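Mannonate dehydratase (Streptococcus suis, PDB 3BDK) probably catalyses the dehydration of D-mannonate to 2-dehydro-3-deoxy-D-gluconate with the help of ferrous iron or manganese. Local coordinates at residues I218-P223 against V258-S263; S263-D268 against V290-W295. All coordinates share one frame; numbering follows the deposited sequence.

Interaction 1. Residues I218-P223 against V258-S263. With MN (manganese (II) ion), chain D; DNO (D-mannose), chain C.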
loop_
_atom_site.group_PDB
_atom_site.type_symbol
_atom_site.label_atom_id
_atom_site.label_comp_id
_atom_site.label_asym_id
_atom_site.label_seq_id
_atom_site.Cartn_x
_atom_site.Cartn_y
_atom_site.Cartn_z
ATOM N N ILE A 218 -17.563 -9.674 -17.608
ATOM C CA ILE A 218 -16.896 -9.358 -18.865
ATOM C C ILE A 218 -15.902 -8.214 -18.689
ATOM O O ILE A 218 -16.278 -7.105 -18.310
ATOM C CB ILE A 218 -17.909 -8.980 -19.961
ATOM C CG1 ILE A 218 -17.186 -8.678 -21.275
ATOM C CG2 ILE A 218 -18.749 -7.789 -19.524
ATOM C CD1 ILE A 218 -18.591 -9.002 -23.278
ATOM N N HIS A 219 -14.633 -8.492 -18.968
ATOM C CA HIS A 219 -13.602 -7.460 -18.957
ATOM C C HIS A 219 -13.822 -6.452 -20.080
ATOM O O HIS A 219 -13.896 -6.820 -21.252
ATOM C CB HIS A 219 -12.213 -8.090 -19.080
ATOM C CG HIS A 219 -11.101 -7.188 -18.645
ATOM N ND1 HIS A 219 -10.530 -6.251 -19.481
ATOM C CD2 HIS A 219 -10.454 -7.078 -17.460
ATOM C CE1 HIS A 219 -9.580 -5.605 -18.830
ATOM N NE2 HIS A 219 -9.513 -6.086 -17.603
ATOM N N PRO A 220 -13.925 -5.179 -19.713
ATOM C CA PRO A 220 -14.281 -4.127 -20.671
ATOM C C PRO A 220 -13.230 -3.979 -21.766
ATOM O O PRO A 220 -12.150 -4.562 -21.665
ATOM C CB PRO A 220 -14.316 -2.867 -19.803
ATOM C CG PRO A 220 -13.366 -3.155 -18.695
ATOM C CD PRO A 220 -13.491 -4.626 -18.418
ATOM N N ASP A 221 -13.549 -3.206 -22.798
ATOM C CA ASP A 221 -12.657 -3.049 -23.942
ATOM C C ASP A 221 -11.509 -2.099 -23.619
ATOM O O ASP A 221 -11.721 -1.013 -23.080
ATOM C CB ASP A 221 -13.433 -2.541 -25.159
ATOM C CG ASP A 221 -13.999 -3.666 -26.000
ATOM O OD1 ASP A 221 -14.764 -3.378 -26.946
ATOM O OD2 ASP A 221 -13.681 -4.841 -25.718
ATOM N N ASP A 222 -10.292 -2.517 -23.949
ATOM C CA ASP A 222 -9.093 -1.897 -23.399
ATOM C C ASP A 222 -8.046 -1.660 -24.484
ATOM O O ASP A 222 -7.278 -2.560 -24.824
ATOM C CB ASP A 222 -8.506 -2.763 -22.282
ATOM C CG ASP A 222 -7.144 -2.280 -21.824
ATOM O OD1 ASP A 222 -6.776 -1.132 -22.155
ATOM O OD2 ASP A 222 -6.441 -3.047 -21.134
ATOM N N PRO A 223 -8.022 -0.445 -25.021
ATOM C CA PRO A 223 -8.881 0.634 -24.524
ATOM C C PRO A 223 -10.281 0.563 -25.123
ATOM O O PRO A 223 -10.559 -0.313 -25.941
ATOM C CB PRO A 223 -8.165 1.895 -25.008
ATOM C CG PRO A 223 -7.438 1.462 -26.231
ATOM C CD PRO A 223 -7.013 0.044 -25.975
ATOM N N VAL A 258 -12.332 -0.016 -13.649
ATOM C CA VAL A 258 -12.373 1.439 -13.699
ATOM C C VAL A 258 -11.257 2.064 -14.550
ATOM O O VAL A 258 -11.463 3.124 -15.137
ATOM C CB VAL A 258 -12.394 2.100 -12.282
ATOM C CG1 VAL A 258 -13.671 1.786 -11.563
ATOM C CG2 VAL A 258 -11.164 1.722 -11.444
ATOM N N GLY A 259 -10.094 1.413 -14.606
ATOM C CA GLY A 259 -8.957 1.885 -15.374
ATOM C C GLY A 259 -9.200 1.842 -16.867
ATOM O O GLY A 259 -8.851 2.787 -17.599
ATOM N N SER A 260 -9.780 0.734 -17.332
ATOM C CA SER A 260 -10.051 0.549 -18.758
ATOM C C SER A 260 -11.063 1.565 -19.193
ATOM O O SER A 260 -10.853 2.262 -20.174
ATOM C CB SER A 260 -10.561 -0.860 -19.062
ATOM O OG SER A 260 -9.470 -1.770 -19.210
ATOM N N TYR A 261 -12.146 1.674 -18.432
ATOM C CA TYR A 261 -13.167 2.665 -18.699
ATOM C C TYR A 261 -12.696 4.115 -18.591
ATOM O O TYR A 261 -13.128 4.945 -19.389
ATOM C CB TYR A 261 -14.388 2.446 -17.819
ATOM C CG TYR A 261 -15.244 1.277 -18.243
ATOM C CD1 TYR A 261 -15.596 0.278 -17.334
ATOM C CD2 TYR A 261 -15.724 1.180 -19.543
ATOM C CE1 TYR A 261 -16.391 -0.786 -17.719
ATOM C CE2 TYR A 261 -16.506 0.120 -19.936
ATOM C CZ TYR A 261 -16.835 -0.865 -19.027
ATOM O OH TYR A 261 -17.612 -1.936 -19.437
ATOM N N ALA A 262 -11.831 4.447 -17.632
ATOM C CA ALA A 262 -11.441 5.869 -17.480
ATOM C C ALA A 262 -10.415 6.329 -18.496
ATOM O O ALA A 262 -10.101 7.509 -18.582
ATOM C CB ALA A 262 -10.942 6.174 -16.074
ATOM N N SER A 263 -9.896 5.378 -19.255
ATOM C CA SER A 263 -8.917 5.650 -20.319
ATOM C C SER A 263 -9.549 6.486 -21.395
ATOM O O SER A 263 -8.864 7.199 -22.090
ATOM C CB SER A 263 -8.378 4.346 -20.886
ATOM O OG SER A 263 -7.740 3.634 -19.835
HETATM MN MN MN D . -7.302 -6.208 -16.488
HETATM C C1 DNO C . -4.818 -6.448 -19.941
HETATM C C2 DNO C . -4.648 -7.331 -18.693
HETATM C C3 DNO C . -3.971 -8.713 -18.953
HETATM C C4 DNO C . -4.545 -9.720 -20.002
HETATM C C5 DNO C . -6.088 -9.881 -20.150
HETATM C C6 DNO C . -6.415 -11.298 -20.637
HETATM O O1 DNO C . -5.147 -5.266 -19.831
HETATM O O2 DNO C . -5.903 -7.470 -18.004
HETATM O O3 DNO C . -3.896 -9.411 -17.713
HETATM O O4 DNO C . -3.934 -9.477 -21.277
HETATM O O5 DNO C . -6.812 -9.653 -18.930
HETATM O O6 DNO C . -6.594 -11.282 -22.056
#
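A buried van der Waals contact joins the loop that leaves strand 215-218 to the short helix 258-262, which follows the neighbouring parallel strand 252-257; its apolar part is Pro-220 lying over Tyr-261. CB of Pro-220 sits above one face of the phenol ring, displaced from the centre toward the hydroxyl end, and makes a CH-pi contact 3.7 Å from the centroid and 27° off the ring normal. The next carbon of the proline, CG, rests 3.6 Å from CB of Ser-260, whose CB is directed at the loop. OG of Ser-260 continues past the proline to lie 3.4 Å from CB of Asp-222, and a weak hydrogen bond links that hydroxyl to Arg-288. In the xylose isomerase-like TIM barrel both segments continue from adjacent strands of the parallel sheet, and the first of them, through His-219 and Asp-222, helps form the active site. NE2 of His-219 binds the manganese ion at 2.5 Å, with His-286, Asp-330 and O2 of the bound D-mannose as the other ligands. The other ring nitrogen, ND1, donates to the backbone O of Pro-220 at 3.2 Å; the bond is bent (138° at the hydrogen) and the acceptor is tilted out of the imidazole plane, yet it probably helps to fix the ring's rotation. With CG of Asp-222 anti to its backbone N (chi1 171°), the carboxylate extends into the sugar pocket, where OD2 lies 2.9 Å from O1 of D-mannose, while OD1 forms a salt bridge with Arg-133.

Interaction 2. Residues S263-D268 against V290-W295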
loop_
_atom_site.group_PDB
_atom_site.type_symbol
_atom_site.label_atom_id
_atom_site.label_comp_id
_atom_site.label_asym_id
_atom_site.label_seq_id
_atom_site.Cartn_x
_atom_site.Cartn_y
_atom_site.Cartn_z
ATOM N N SER A 263 -9.896 5.378 -19.255
ATOM C CA SER A 263 -8.917 5.650 -20.319
ATOM C C SER A 263 -9.549 6.486 -21.395
ATOM O O SER A 263 -8.864 7.199 -22.090
ATOM C CB SER A 263 -8.378 4.346 -20.886
ATOM O OG SER A 263 -7.740 3.634 -19.835
ATOM N N ASP A 264 -10.873 6.408 -21.497
ATOM C CA ASP A 264 -11.627 7.366 -22.273
ATOM C C ASP A 264 -12.285 8.446 -21.392
ATOM O O ASP A 264 -13.283 8.181 -20.733
ATOM C CB ASP A 264 -12.701 6.665 -23.112
ATOM C CG ASP A 264 -13.258 7.565 -24.210
ATOM O OD1 ASP A 264 -13.632 8.721 -23.921
ATOM O OD2 ASP A 264 -13.300 7.116 -25.376
ATOM N N PRO A 265 -11.765 9.684 -21.435
ATOM C CA PRO A 265 -12.317 10.854 -20.709
ATOM C C PRO A 265 -13.848 11.036 -20.790
ATOM O O PRO A 265 -14.444 11.668 -19.928
ATOM C CB PRO A 265 -11.658 12.034 -21.421
ATOM C CG PRO A 265 -10.323 11.483 -21.879
ATOM C CD PRO A 265 -10.586 10.037 -22.243
ATOM N N LYS A 266 -14.480 10.517 -21.833
ATOM C CA LYS A 266 -15.892 10.747 -22.009
ATOM C C LYS A 266 -16.637 9.930 -20.971
ATOM O O LYS A 266 -17.811 10.205 -20.693
ATOM C CB LYS A 266 -16.358 10.344 -23.411
ATOM C CG LYS A 266 -16.529 8.804 -23.609
ATOM C CD LYS A 266 -17.809 8.417 -24.399
ATOM C CE LYS A 266 -17.769 6.936 -24.850
ATOM N NZ LYS A 266 -18.070 5.918 -23.788
ATOM N N ASN A 267 -15.960 8.927 -20.409
ATOM C CA ASN A 267 -16.560 8.033 -19.422
ATOM C C ASN A 267 -16.490 8.561 -17.990
ATOM O O ASN A 267 -15.489 9.181 -17.601
ATOM C CB ASN A 267 -15.905 6.653 -19.494
ATOM C CG ASN A 267 -16.390 5.854 -20.663
ATOM O OD1 ASN A 267 -17.491 6.064 -21.144
ATOM N ND2 ASN A 267 -15.580 4.924 -21.125
ATOM N N ASP A 268 -17.549 8.307 -17.219
ATOM C CA ASP A 268 -17.607 8.650 -15.801
ATOM C C ASP A 268 -17.735 7.324 -15.013
ATOM O O ASP A 268 -18.852 6.813 -14.774
ATOM C CB ASP A 268 -18.768 9.624 -15.530
ATOM C CG ASP A 268 -18.994 9.910 -14.027
ATOM O OD1 ASP A 268 -18.532 9.162 -13.136
ATOM O OD2 ASP A 268 -19.674 10.905 -13.725
ATOM N N VAL A 290 -5.463 5.303 -14.159
ATOM C CA VAL A 290 -4.870 5.882 -15.358
ATOM C C VAL A 290 -5.039 7.398 -15.379
ATOM O O VAL A 290 -5.892 7.947 -14.682
ATOM C CB VAL A 290 -5.488 5.288 -16.636
ATOM C CG1 VAL A 290 -5.366 3.771 -16.629
ATOM C CG2 VAL A 290 -6.942 5.712 -16.770
ATOM N N THR A 291 -4.221 8.068 -16.184
ATOM C CA THR A 291 -4.478 9.454 -16.557
ATOM C C THR A 291 -4.695 9.487 -18.075
ATOM O O THR A 291 -4.135 8.669 -18.793
ATOM C CB THR A 291 -3.354 10.381 -16.110
ATOM O OG1 THR A 291 -3.697 11.733 -16.429
ATOM C CG2 THR A 291 -2.057 10.010 -16.771
ATOM N N ALA A 292 -5.533 10.391 -18.570
ATOM C CA ALA A 292 -6.051 10.219 -19.929
ATOM C C ALA A 292 -6.340 11.540 -20.604
ATOM O O ALA A 292 -6.562 12.537 -19.943
ATOM C CB ALA A 292 -7.295 9.338 -19.923
ATOM N N GLY A 293 -6.303 11.547 -21.932
ATOM C CA GLY A 293 -6.734 12.706 -22.700
ATOM C C GLY A 293 -7.214 12.329 -24.097
ATOM O O GLY A 293 -7.440 11.139 -24.424
ATOM N N ALA A 294 -7.369 13.352 -24.935
ATOM C CA ALA A 294 -7.539 13.097 -26.341
ATOM C C ALA A 294 -6.256 12.417 -26.892
ATOM O O ALA A 294 -6.305 11.757 -27.934
ATOM C CB ALA A 294 -7.845 14.382 -27.066
ATOM N N TRP A 295 -5.141 12.557 -26.159
ATOM C CA TRP A 295 -3.827 12.012 -26.531
ATOM C C TRP A 295 -3.651 10.511 -26.268
ATOM O O TRP A 295 -2.637 9.913 -26.649
ATOM C CB TRP A 295 -2.717 12.777 -25.797
ATOM C CG TRP A 295 -2.832 12.724 -24.263
ATOM C CD1 TRP A 295 -3.533 13.585 -23.462
ATOM C CD2 TRP A 295 -2.241 11.756 -23.381
ATOM N NE1 TRP A 295 -3.420 13.206 -22.148
ATOM C CE2 TRP A 295 -2.636 12.087 -22.072
ATOM C CE3 TRP A 295 -1.429 10.638 -23.575
ATOM C CZ2 TRP A 295 -2.219 11.364 -20.965
ATOM C CZ3 TRP A 295 -1.033 9.903 -22.470
ATOM C CH2 TRP A 295 -1.422 10.273 -21.185
#
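The backbone of loop 263-268 passes beside strand 290-293 with Ser-263 and Ala-292 as one close pair, their CA atoms 5.4 Å apart, and Pro-265 near Gly-293 as another. Side chains and carbonyl groups meet by packing. The methyl CB of Ala-292 points at the loop and touches the carbonyl O of Ser-263 at 3.4 Å, while CD of Pro-265 approaches the same methyl from farther along the loop. Two residues earlier on the strand, the same side presents Val-290. Its chi1 of -55° places CG2 between the backbone N and the carbonyl carbon, and both methyls border the Ser-263 hydroxyl, CG2 being the nearer at 3.8 Å from OG. The hydroxyl itself is bonded to the backbone O of Gly-259, and the valine methyls pack against it. Within this chain, strand 290-293 is an outermost strand of a four-stranded antiparallel sheet that is separate from the parallel barrel strands; strand 296-299 pairs with it, and Phe-297 of that strand also packs on Ser-263 and Ala-292. On the exposed side of the contact, the ring carbon CG of Pro-265 comes 3.9 Å from the backbone O of Gly-293. The proline lies within a type I beta turn from Asp-264 to Asn-267, closed by the 2.8 Å bond from Asn-267 N to Asp-264 O. An Asx turn overlaps it: OD1 of Asp-264 accepts from the backbone N of Lys-266 at 2.9 Å, nearly straight (160°), through the lone pair directed away from its other carboxylate oxygen. Beyond the turn, Asp-268 occupies the N-cap position of helix 269-278, and its OD1 accepts from the backbone N of Ala-271.

In the fold
From the N terminus, the chain first reaches 218-223 at the end of strand 215-218, then runs through helix 237-245 and strand 252-257 before 258-263 closes interaction 1. Interaction 2 opens at Ser-263, the residue common to both, and closes at 290-295 after helix 269-278 and strand 282-286. The two loops are therefore in series, neither nested nor crossed, with centres 10 Å apart. Between them, Asn-267 ND2 probably hydrogen-bonds to Tyr-261 O, 3.0 Å away, and Val-290 packs against the backbone of helix 258-262. That helix thus connects the metal-bearing barrel loop to the outlying antiparallel sheet.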